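Local coordinates for protein Poly(A) ribonuclease pop2 (Schizosaccharomyces pombe, PDB 2P51) that degrades the poly(A) tails of mRNAs from their 3' ends as a metal-dependent DEDD-type exonuclease of the CCR4-NOT complex, at residues Gln32-Leu37 / Cys104-Asn109; Met39-Arg44 / Pro100-Thr105; Phe112-Asp117 / Ile132-His137. All coordinates share one frame; numbering follows the deposited sequence.

Contact 1: Gln32-Leu37 / Cys104-Asn109; sequences QQEMNL and CTWQFN
Trp106, Glu34 and Phe108 hold helix 31-41 against strand 105-109 of the central mixed sheet, a helix-on-sheet packing within the RNase H-like DEDD nuclease fold. The axes of the two short segments approach to 10.8 Å, and their N-to-C directions lie 150° apart, so the helix runs roughly antiparallel to the strand.

Trp106 buries more surface than any other residue of the two segments. Its indole meets the helix with its edge: NE1 donates to Glu34 OE1 at 2.8 Å, the acceptor lying nearly in the ring plane and receiving the proton on its anti lone pair, away from OE2. The carboxylate is turned 44° from the indole plane. Glu34 reaches this place by folding back on itself: CG anti to the carbonyl carbon (chi1 -67°) and a second bend at chi2 bring OE1 to the indole. Glu34 CB, set by the backbone, lies 4.1 Å from Trp106 NE1. The other oxygen, OE2, forms a salt bridge with Arg24 of strand 23-26. One carboxylate thus satisfies the buried indole N-H and a neighbouring charge together, and the arginine probably helps to keep it ionised. Tryptophan suits the site because it fills the space between helix and sheet yet offers one directed donor. Farther along the same edge, Leu37 CD2 packs on Trp106 CZ2 at 3.9 Å, an apolar branch against the benzene half of the indole.

The ring end of Phe108, two residues on, reaches the same interface, where Leu31 and Ile38 of the helix also touch it. Met35 leaves its backbone pointing away from the strand, but the bend at chi2 brings SD of the flexible thioether back in a Met-aromatic contact, approaching obliquely, 3.7 Å from both Phe108 CE1 and Phe108 CZ.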
loop_
_atom_site.group_PDB
_atom_site.type_symbol
_atom_site.label_atom_id
_atom_site.label_comp_id
_atom_site.label_asym_id
_atom_site.label_seq_id
_atom_site.Cartn_x
_atom_site.Cartn_y
_atom_site.Cartn_z
ATOM N N GLN A 32 -18.394 -2.874 -4.956
ATOM C CA GLN A 32 -18.434 -3.859 -6.050
ATOM C C GLN A 32 -18.233 -3.220 -7.415
ATOM O O GLN A 32 -17.527 -3.718 -8.305
ATOM C CB GLN A 32 -19.765 -4.635 -5.992
ATOM C CG GLN A 32 -19.832 -5.700 -7.053
ATOM C CD GLN A 32 -19.191 -7.017 -6.672
ATOM O OE1 GLN A 32 -17.998 -7.235 -6.942
ATOM N NE2 GLN A 32 -19.986 -7.894 -6.063
ATOM N N GLN A 33 -18.856 -2.058 -7.630
ATOM C CA GLN A 33 -18.719 -1.333 -8.897
ATOM C C GLN A 33 -17.273 -0.958 -9.190
ATOM O O GLN A 33 -16.718 -1.061 -10.278
ATOM C CB GLN A 33 -19.623 -0.087 -8.796
ATOM C CG GLN A 33 -19.670 0.861 -9.940
ATOM C CD GLN A 33 -20.611 2.048 -9.744
ATOM O OE1 GLN A 33 -20.340 3.008 -9.007
ATOM N NE2 GLN A 33 -21.748 1.961 -10.436
ATOM N N GLU A 34 -16.619 -0.460 -8.116
ATOM C CA GLU A 34 -15.254 0.007 -8.342
ATOM C C GLU A 34 -14.332 -1.184 -8.570
ATOM O O GLU A 34 -13.427 -1.105 -9.416
ATOM C CB GLU A 34 -14.812 0.899 -7.166
ATOM C CG GLU A 34 -15.624 2.202 -7.122
ATOM C CD GLU A 34 -15.456 3.042 -8.383
ATOM O OE1 GLU A 34 -14.345 3.120 -9.011
ATOM O OE2 GLU A 34 -16.482 3.645 -8.774
ATOM N N MET A 35 -14.535 -2.285 -7.805
ATOM C CA MET A 35 -13.702 -3.468 -8.096
ATOM C C MET A 35 -13.963 -3.960 -9.513
ATOM O O MET A 35 -13.016 -4.403 -10.182
ATOM C CB MET A 35 -13.958 -4.587 -7.072
ATOM C CG MET A 35 -13.424 -4.242 -5.676
ATOM S SD MET A 35 -11.620 -3.947 -5.676
ATOM C CE MET A 35 -11.101 -5.465 -6.379
ATOM N N ASN A 36 -15.201 -3.870 -9.974
ATOM C CA ASN A 36 -15.514 -4.317 -11.343
ATOM C C ASN A 36 -14.736 -3.442 -12.329
ATOM O O ASN A 36 -14.195 -3.968 -13.316
ATOM C CB ASN A 36 -17.010 -4.275 -11.685
ATOM C CG ASN A 36 -17.834 -5.332 -11.026
ATOM O OD1 ASN A 36 -19.098 -5.268 -10.965
ATOM N ND2 ASN A 36 -17.151 -6.343 -10.539
ATOM N N LEU A 37 -14.684 -2.145 -12.070
ATOM C CA LEU A 37 -13.944 -1.244 -12.981
ATOM C C LEU A 37 -12.462 -1.600 -12.997
ATOM O O LEU A 37 -11.850 -1.719 -14.057
ATOM C CB LEU A 37 -14.159 0.197 -12.576
ATOM C CG LEU A 37 -13.519 1.282 -13.458
ATOM C CD1 LEU A 37 -13.887 1.160 -14.932
ATOM C CD2 LEU A 37 -13.904 2.647 -12.913
ATOM N N CYS A 104 -6.604 8.037 -11.924
ATOM C CA CYS A 104 -5.173 7.970 -11.601
ATOM C C CYS A 104 -4.970 6.985 -10.451
ATOM O O CYS A 104 -3.912 6.364 -10.382
ATOM C CB CYS A 104 -4.620 9.343 -11.235
ATOM S SG CYS A 104 -4.791 10.681 -12.452
ATOM N N THR A 105 -5.931 6.846 -9.535
ATOM C CA THR A 105 -5.768 5.990 -8.361
ATOM C C THR A 105 -7.126 5.749 -7.708
ATOM O O THR A 105 -8.054 6.560 -7.849
ATOM C CB THR A 105 -4.757 6.625 -7.381
ATOM O OG1 THR A 105 -4.497 5.725 -6.300
ATOM C CG2 THR A 105 -5.301 7.918 -6.762
ATOM N N TRP A 106 -7.282 4.634 -6.984
ATOM C CA TRP A 106 -8.444 4.340 -6.177
ATOM C C TRP A 106 -8.056 4.427 -4.702
ATOM O O TRP A 106 -6.951 4.002 -4.332
ATOM C CB TRP A 106 -8.950 2.907 -6.418
ATOM C CG TRP A 106 -9.774 2.781 -7.672
ATOM C CD1 TRP A 106 -11.153 2.821 -7.717
ATOM C CD2 TRP A 106 -9.327 2.603 -9.024
ATOM N NE1 TRP A 106 -11.577 2.678 -9.026
ATOM C CE2 TRP A 106 -10.502 2.542 -9.833
ATOM C CE3 TRP A 106 -8.076 2.491 -9.638
ATOM C CZ2 TRP A 106 -10.442 2.370 -11.219
ATOM C CZ3 TRP A 106 -7.996 2.316 -11.009
ATOM C CH2 TRP A 106 -9.175 2.257 -11.786
ATOM N N GLN A 107 -8.994 4.928 -3.920
ATOM C CA GLN A 107 -8.799 5.001 -2.498
ATOM C C GLN A 107 -9.945 4.255 -1.812
ATOM O O GLN A 107 -11.079 4.714 -1.813
ATOM C CB GLN A 107 -8.790 6.474 -2.085
ATOM C CG GLN A 107 -8.646 6.738 -0.598
ATOM C CD GLN A 107 -8.145 8.182 -0.415
ATOM O OE1 GLN A 107 -6.915 8.342 -0.320
ATOM N NE2 GLN A 107 -9.060 9.129 -0.344
ATOM N N PHE A 108 -9.633 3.113 -1.193
ATOM C CA PHE A 108 -10.593 2.282 -0.494
ATOM C C PHE A 108 -10.643 2.726 0.962
ATOM O O PHE A 108 -9.577 2.746 1.607
ATOM C CB PHE A 108 -10.155 0.813 -0.561
ATOM C CG PHE A 108 -10.221 0.282 -1.984
ATOM C CD1 PHE A 108 -11.360 -0.386 -2.416
ATOM C CD2 PHE A 108 -9.189 0.462 -2.870
ATOM C CE1 PHE A 108 -11.428 -0.850 -3.724
ATOM C CE2 PHE A 108 -9.268 0.004 -4.186
ATOM C CZ PHE A 108 -10.391 -0.635 -4.646
ATOM N N ASN A 109 -11.816 3.092 1.452
ATOM C CA ASN A 109 -11.961 3.621 2.813
ATOM C C ASN A 109 -12.625 2.609 3.737
ATOM O O ASN A 109 -13.756 2.182 3.410
ATOM C CB ASN A 109 -12.806 4.909 2.714
ATOM C CG ASN A 109 -12.074 5.962 1.872
ATOM O OD1 ASN A 109 -10.989 6.430 2.255
ATOM N ND2 ASN A 109 -12.681 6.285 0.733
#

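Contact 2: Met39-Arg44 / Pro100-Thr105; sequences MSLIER and PVEACT
A loop-to-helix packing in the C-terminal part of helix 31-41 brings Leu41 against the turn that leads into strand 105-109 of the nuclease fold. Leu41 supplies the whole helix side of the close contact. Its CD1 lies 4.2 Å from Pro100 CB and 4.1 Å from Glu102 CB. The second methyl, CD2, sits 3.9 Å from Glu102 OE1 and equally near Glu102 OE2. A branched leucine suits the spot because its two methyls can divide the work, one resting on carbon and the other against the flat face of the Glu102 carboxylate. The bend of Glu102 at chi2 (84°) folds the carboxylate back so that its face meets CD2, while CB, set by the backbone, meets CD1. Pro100, rigid and apolar, offers a fixed surface, and Pro100 O accepts from Ala103 N to tighten the turn.

Arg44 curls back toward the helix, its NH2 donating to Ser40 O at 3.1 Å from above the carbonyl plane. Its NH1 remains 5.1 Å from Glu102 OE2, where opposite charges may attract without pairing.

The loop runs from strand 87-93 to strand 105-109; Pro100 also touches Tyr45, Ala103 rests on Arg24 of strand 23-26, and Cys104 packs against helix 238-257.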
loop_
_atom_site.group_PDB
_atom_site.type_symbol
_atom_site.label_atom_id
_atom_site.label_comp_id
_atom_site.label_asym_id
_atom_site.label_seq_id
_atom_site.Cartn_x
_atom_site.Cartn_y
_atom_site.Cartn_z
ATOM N N MET A 39 -11.139 -4.518 -12.229
ATOM C CA MET A 39 -10.965 -5.798 -12.925
ATOM C C MET A 39 -10.975 -5.650 -14.436
ATOM O O MET A 39 -10.257 -6.382 -15.131
ATOM C CB MET A 39 -12.078 -6.774 -12.483
ATOM C CG MET A 39 -11.771 -7.256 -11.074
ATOM S SD MET A 39 -13.128 -8.274 -10.497
ATOM C CE MET A 39 -13.050 -9.680 -11.566
ATOM N N SER A 40 -11.783 -4.718 -14.934
ATOM C CA SER A 40 -11.858 -4.520 -16.368
ATOM C C SER A 40 -10.622 -3.845 -16.950
ATOM O O SER A 40 -10.470 -3.903 -18.191
ATOM C CB SER A 40 -13.102 -3.665 -16.659
ATOM O OG SER A 40 -12.884 -2.275 -16.472
ATOM N N LEU A 41 -9.797 -3.215 -16.106
ATOM C CA LEU A 41 -8.634 -2.452 -16.569
ATOM C C LEU A 41 -7.320 -3.166 -16.341
ATOM O O LEU A 41 -6.325 -2.839 -16.982
ATOM C CB LEU A 41 -8.578 -1.091 -15.829
ATOM C CG LEU A 41 -9.649 -0.078 -16.298
ATOM C CD1 LEU A 41 -9.882 1.076 -15.360
ATOM C CD2 LEU A 41 -9.229 0.438 -17.681
ATOM N N ILE A 42 -7.256 -4.129 -15.408
ATOM C CA ILE A 42 -5.943 -4.616 -14.928
ATOM C C ILE A 42 -5.133 -5.277 -16.031
ATOM O O ILE A 42 -3.897 -5.207 -15.992
ATOM C CB ILE A 42 -6.110 -5.573 -13.717
ATOM C CG1 ILE A 42 -4.753 -5.932 -13.084
ATOM C CG2 ILE A 42 -6.884 -6.820 -14.110
ATOM C CD1 ILE A 42 -4.098 -4.732 -12.441
ATOM N N GLU A 43 -5.817 -5.900 -17.013
ATOM C CA GLU A 43 -4.958 -6.566 -18.018
ATOM C C GLU A 43 -4.183 -5.540 -18.834
ATOM O O GLU A 43 -3.027 -5.785 -19.219
ATOM C CB GLU A 43 -5.800 -7.466 -18.920
ATOM C CG GLU A 43 -5.001 -8.093 -20.051
ATOM C CD GLU A 43 -5.780 -9.169 -20.774
ATOM O OE1 GLU A 43 -6.997 -9.297 -20.496
ATOM O OE2 GLU A 43 -5.178 -9.889 -21.602
ATOM N N ARG A 44 -4.776 -4.393 -19.108
ATOM C CA ARG A 44 -4.165 -3.315 -19.871
ATOM C C ARG A 44 -3.245 -2.445 -19.019
ATOM O O ARG A 44 -2.357 -1.774 -19.562
ATOM C CB ARG A 44 -5.243 -2.411 -20.500
ATOM C CG ARG A 44 -5.901 -3.025 -21.738
ATOM C CD ARG A 44 -7.012 -2.089 -22.198
ATOM N NE ARG A 44 -8.178 -2.327 -21.338
ATOM C CZ ARG A 44 -9.064 -1.401 -21.069
ATOM N NH1 ARG A 44 -8.873 -0.184 -21.581
ATOM N NH2 ARG A 44 -10.118 -1.660 -20.317
ATOM N N PRO A 100 -4.718 4.723 -16.461
ATOM C CA PRO A 100 -5.984 4.746 -17.192
ATOM C C PRO A 100 -6.625 6.117 -17.080
ATOM O O PRO A 100 -6.521 6.815 -16.045
ATOM C CB PRO A 100 -6.830 3.705 -16.468
ATOM C CG PRO A 100 -6.123 3.281 -15.264
ATOM C CD PRO A 100 -4.742 3.865 -15.268
ATOM N N VAL A 101 -7.315 6.546 -18.137
ATOM C CA VAL A 101 -7.960 7.875 -18.014
ATOM C C VAL A 101 -9.099 7.826 -17.022
ATOM O O VAL A 101 -9.476 8.852 -16.431
ATOM C CB VAL A 101 -8.459 8.307 -19.401
ATOM C CG1 VAL A 101 -9.136 9.674 -19.350
ATOM C CG2 VAL A 101 -7.299 8.323 -20.398
ATOM N N GLU A 102 -9.664 6.643 -16.795
ATOM C CA GLU A 102 -10.729 6.474 -15.823
ATOM C C GLU A 102 -10.349 6.902 -14.407
ATOM O O GLU A 102 -11.213 7.345 -13.647
ATOM C CB GLU A 102 -11.131 4.999 -15.725
ATOM C CG GLU A 102 -11.880 4.438 -16.923
ATOM C CD GLU A 102 -10.992 3.960 -18.062
ATOM O OE1 GLU A 102 -9.770 4.259 -18.104
ATOM O OE2 GLU A 102 -11.527 3.276 -18.993
ATOM N N ALA A 103 -9.073 6.725 -14.015
ATOM C CA ALA A 103 -8.674 7.035 -12.653
ATOM C C ALA A 103 -7.174 7.000 -12.520
ATOM O O ALA A 103 -6.532 6.034 -12.954
ATOM C CB ALA A 103 -9.249 6.006 -11.676
ATOM N N CYS A 104 -6.604 8.037 -11.924
ATOM C CA CYS A 104 -5.173 7.970 -11.601
ATOM C C CYS A 104 -4.970 6.985 -10.451
ATOM O O CYS A 104 -3.912 6.364 -10.382
ATOM C CB CYS A 104 -4.620 9.343 -11.235
ATOM S SG CYS A 104 -4.791 10.681 -12.452
ATOM N N THR A 105 -5.931 6.846 -9.535
ATOM C CA THR A 105 -5.768 5.990 -8.361
ATOM C C THR A 105 -7.126 5.749 -7.708
ATOM O O THR A 105 -8.054 6.560 -7.849
ATOM C CB THR A 105 -4.757 6.625 -7.381
ATOM O OG1 THR A 105 -4.497 5.725 -6.300
ATOM C CG2 THR A 105 -5.301 7.918 -6.762
#

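Contact 3: Phe112-Asp117 / Ile132-His137; sequences FNLQDD and IDFKKH
Phe112 and His137 bring the two backbones to a CA separation of 5.6 Å, where the loop after strand 105-109 passes the first turn of helix 134-140. A water bridges the two segments, donating to Phe112 O at 2.7 Å and to Phe134 O at 2.6 Å; it lies at the edge of the Phe134 ring, in its plane.

Phe134 and Phe112 extend side by side in the same direction. Their rings are neither stacked nor perpendicular: the planes stand 57° apart, and Phe112 CD2 meets Phe134 CE1 at 3.9 Å. CG of Phe112 is turned anti to the backbone N (chi1 -161°), which sends the ring along the helix's aromatic side chain. Leu114 crosses Phe134 at about a right angle, with CD1 3.7 Å from Phe134 CB and CD2 over one face of the ring, toward its rim. Ile132 CG2 lies over the centre of the opposite face, so the phenyl is held between two aliphatic groups, a place suited to a flat apolar side chain. With an alanine here the ring would be gone, which is likely to open a gap between Leu114 and Ile132 and leave Phe112 without its aromatic neighbour.

Polar residues shape both backbones. Asp133 caps the helix, OD1 accepting from Lys136 N at 3.2 Å, while Asn113 forms an Asx motif, OD1 accepting from Asp116 N at 2.9 Å. Asp117 OD2 accepts from Asn113 N, drawing the loop into a compact turn.

His137 turns its ring end away from the loop segment: ND1 bonds to Phe110 O, and the ring meets Trp27 edge-to-face. Helix 121-129 lies beside the cluster, its Ile124 touching Leu114 and Phe134, while Gln87 of strand 87-93 touches Ile132 and His137.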
loop_
_atom_site.group_PDB
_atom_site.type_symbol
_atom_site.label_atom_id
_atom_site.label_comp_id
_atom_site.label_asym_id
_atom_site.label_seq_id
_atom_site.Cartn_x
_atom_site.Cartn_y
_atom_site.Cartn_z
ATOM N N PHE A 112 -14.144 2.052 10.651
ATOM C CA PHE A 112 -13.307 2.403 11.813
ATOM C C PHE A 112 -14.216 3.135 12.778
ATOM O O PHE A 112 -15.173 3.812 12.323
ATOM C CB PHE A 112 -12.136 3.279 11.330
ATOM C CG PHE A 112 -11.027 3.284 12.352
ATOM C CD1 PHE A 112 -10.093 2.245 12.337
ATOM C CD2 PHE A 112 -10.916 4.292 13.316
ATOM C CE1 PHE A 112 -9.069 2.207 13.285
ATOM C CE2 PHE A 112 -9.897 4.231 14.246
ATOM C CZ PHE A 112 -8.984 3.190 14.241
ATOM N N ASN A 113 -13.978 3.038 14.081
ATOM C CA ASN A 113 -14.852 3.550 15.114
ATOM C C ASN A 113 -13.959 4.203 16.179
ATOM O O ASN A 113 -13.247 3.515 16.899
ATOM C CB ASN A 113 -15.733 2.442 15.670
ATOM C CG ASN A 113 -16.741 3.030 16.636
ATOM O OD1 ASN A 113 -16.328 3.703 17.576
ATOM N ND2 ASN A 113 -18.028 2.730 16.384
ATOM N N LEU A 114 -13.980 5.540 16.254
ATOM C CA LEU A 114 -13.090 6.242 17.166
ATOM C C LEU A 114 -13.415 5.966 18.625
ATOM O O LEU A 114 -12.603 6.120 19.528
ATOM C CB LEU A 114 -13.129 7.777 16.941
ATOM C CG LEU A 114 -12.442 8.203 15.616
ATOM C CD1 LEU A 114 -12.610 9.707 15.414
ATOM C CD2 LEU A 114 -10.968 7.775 15.569
ATOM N N GLN A 115 -14.660 5.574 18.879
ATOM C CA GLN A 115 -15.017 5.313 20.282
ATOM C C GLN A 115 -14.570 3.918 20.693
ATOM O O GLN A 115 -14.209 3.667 21.842
ATOM C CB GLN A 115 -16.542 5.536 20.396
ATOM C CG GLN A 115 -17.001 6.962 20.159
ATOM C CD GLN A 115 -17.124 7.395 18.712
ATOM O OE1 GLN A 115 -16.671 8.506 18.369
ATOM N NE2 GLN A 115 -17.713 6.601 17.809
ATOM N N ASP A 116 -14.588 2.918 19.803
ATOM C CA ASP A 116 -14.392 1.537 20.180
ATOM C C ASP A 116 -13.021 0.959 19.835
ATOM O O ASP A 116 -12.572 -0.013 20.485
ATOM C CB ASP A 116 -15.407 0.616 19.457
ATOM C CG ASP A 116 -16.866 0.832 19.744
ATOM O OD1 ASP A 116 -17.172 1.557 20.721
ATOM O OD2 ASP A 116 -17.754 0.284 19.019
ATOM N N ASP A 117 -12.379 1.496 18.797
ATOM C CA ASP A 117 -11.200 0.879 18.206
ATOM C C ASP A 117 -9.929 1.428 18.835
ATOM O O ASP A 117 -9.942 2.531 19.363
ATOM C CB ASP A 117 -11.136 1.125 16.689
ATOM C CG ASP A 117 -12.136 0.225 15.981
ATOM O OD1 ASP A 117 -12.457 -0.873 16.491
ATOM O OD2 ASP A 117 -12.640 0.612 14.906
ATOM N N ILE A 132 -9.023 12.709 6.370
ATOM C CA ILE A 132 -9.892 11.564 6.660
ATOM C C ILE A 132 -11.171 12.008 7.344
ATOM O O ILE A 132 -11.138 12.769 8.321
ATOM C CB ILE A 132 -9.185 10.527 7.571
ATOM C CG1 ILE A 132 -7.916 9.934 6.937
ATOM C CG2 ILE A 132 -10.132 9.416 7.992
ATOM C CD1 ILE A 132 -8.164 9.199 5.656
ATOM N N ASP A 133 -12.271 11.494 6.800
ATOM C CA ASP A 133 -13.618 11.732 7.367
ATOM C C ASP A 133 -14.000 10.571 8.259
ATOM O O ASP A 133 -14.639 9.600 7.852
ATOM C CB ASP A 133 -14.575 11.964 6.191
ATOM C CG ASP A 133 -15.971 12.302 6.626
ATOM O OD1 ASP A 133 -16.327 12.200 7.832
ATOM O OD2 ASP A 133 -16.796 12.707 5.763
ATOM N N PHE A 134 -13.556 10.651 9.513
ATOM C CA PHE A 134 -13.752 9.477 10.367
ATOM C C PHE A 134 -15.222 9.129 10.543
ATOM O O PHE A 134 -15.596 7.967 10.652
ATOM C CB PHE A 134 -13.020 9.727 11.709
ATOM C CG PHE A 134 -11.540 9.339 11.600
ATOM C CD1 PHE A 134 -11.158 8.004 11.597
ATOM C CD2 PHE A 134 -10.532 10.300 11.510
ATOM C CE1 PHE A 134 -9.831 7.594 11.501
ATOM C CE2 PHE A 134 -9.200 9.925 11.374
ATOM C CZ PHE A 134 -8.841 8.562 11.355
ATOM N N LYS A 135 -16.121 10.128 10.576
ATOM C CA LYS A 135 -17.512 9.796 10.768
ATOM C C LYS A 135 -18.017 8.938 9.602
ATOM O O LYS A 135 -18.755 7.981 9.727
ATOM C CB LYS A 135 -18.374 11.059 10.888
ATOM C CG LYS A 135 -19.857 10.763 11.112
ATOM C CD LYS A 135 -20.714 11.978 11.272
ATOM C CE LYS A 135 -20.365 13.051 12.317
ATOM N NZ LYS A 135 -20.294 14.336 11.582
ATOM N N LYS A 136 -17.578 9.276 8.390
ATOM C CA LYS A 136 -17.984 8.529 7.208
ATOM C C LYS A 136 -17.377 7.138 7.213
ATOM O O LYS A 136 -18.078 6.201 6.784
ATOM C CB LYS A 136 -17.631 9.279 5.924
ATOM C CG LYS A 136 -18.487 8.795 4.765
ATOM C CD LYS A 136 -18.359 9.733 3.572
ATOM C CE LYS A 136 -18.986 9.133 2.310
ATOM N NZ LYS A 136 -18.877 10.052 1.135
ATOM N N HIS A 137 -16.146 6.981 7.702
ATOM C CA HIS A 137 -15.605 5.629 7.792
ATOM C C HIS A 137 -16.448 4.807 8.771
ATOM O O HIS A 137 -16.570 3.581 8.604
ATOM C CB HIS A 137 -14.162 5.633 8.271
ATOM C CG HIS A 137 -13.152 6.079 7.245
ATOM N ND1 HIS A 137 -12.218 5.217 6.670
ATOM C CD2 HIS A 137 -12.921 7.306 6.702
ATOM C CE1 HIS A 137 -11.459 5.895 5.814
ATOM N NE2 HIS A 137 -11.880 7.160 5.819
HETATM O O HOH W 1 -14.257 6.351 12.237
#

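Overall arrangement
Contacts 1 and 2 are neighbours, their centres 10 Å apart. Both use helix 31-41, their second segments overlap at Cys104 and Thr105, and Trp106 CH2 packs on Leu41 CD1 at 3.8 Å, making one continuous layer along the helix. Contact 3 follows later in the chain; its centre is 20 Å from that of contact 1 and 29 Å from that of contact 2. Strand 105-109 leads from the first two toward it, and Asn109 CB touches His137 CE1 at 3.5 Å. The strand thus links a helix-covered face of the sheet to the helix 134-140 region, where the His137 side chain is about 8 Å from that of metal-binding Glu53.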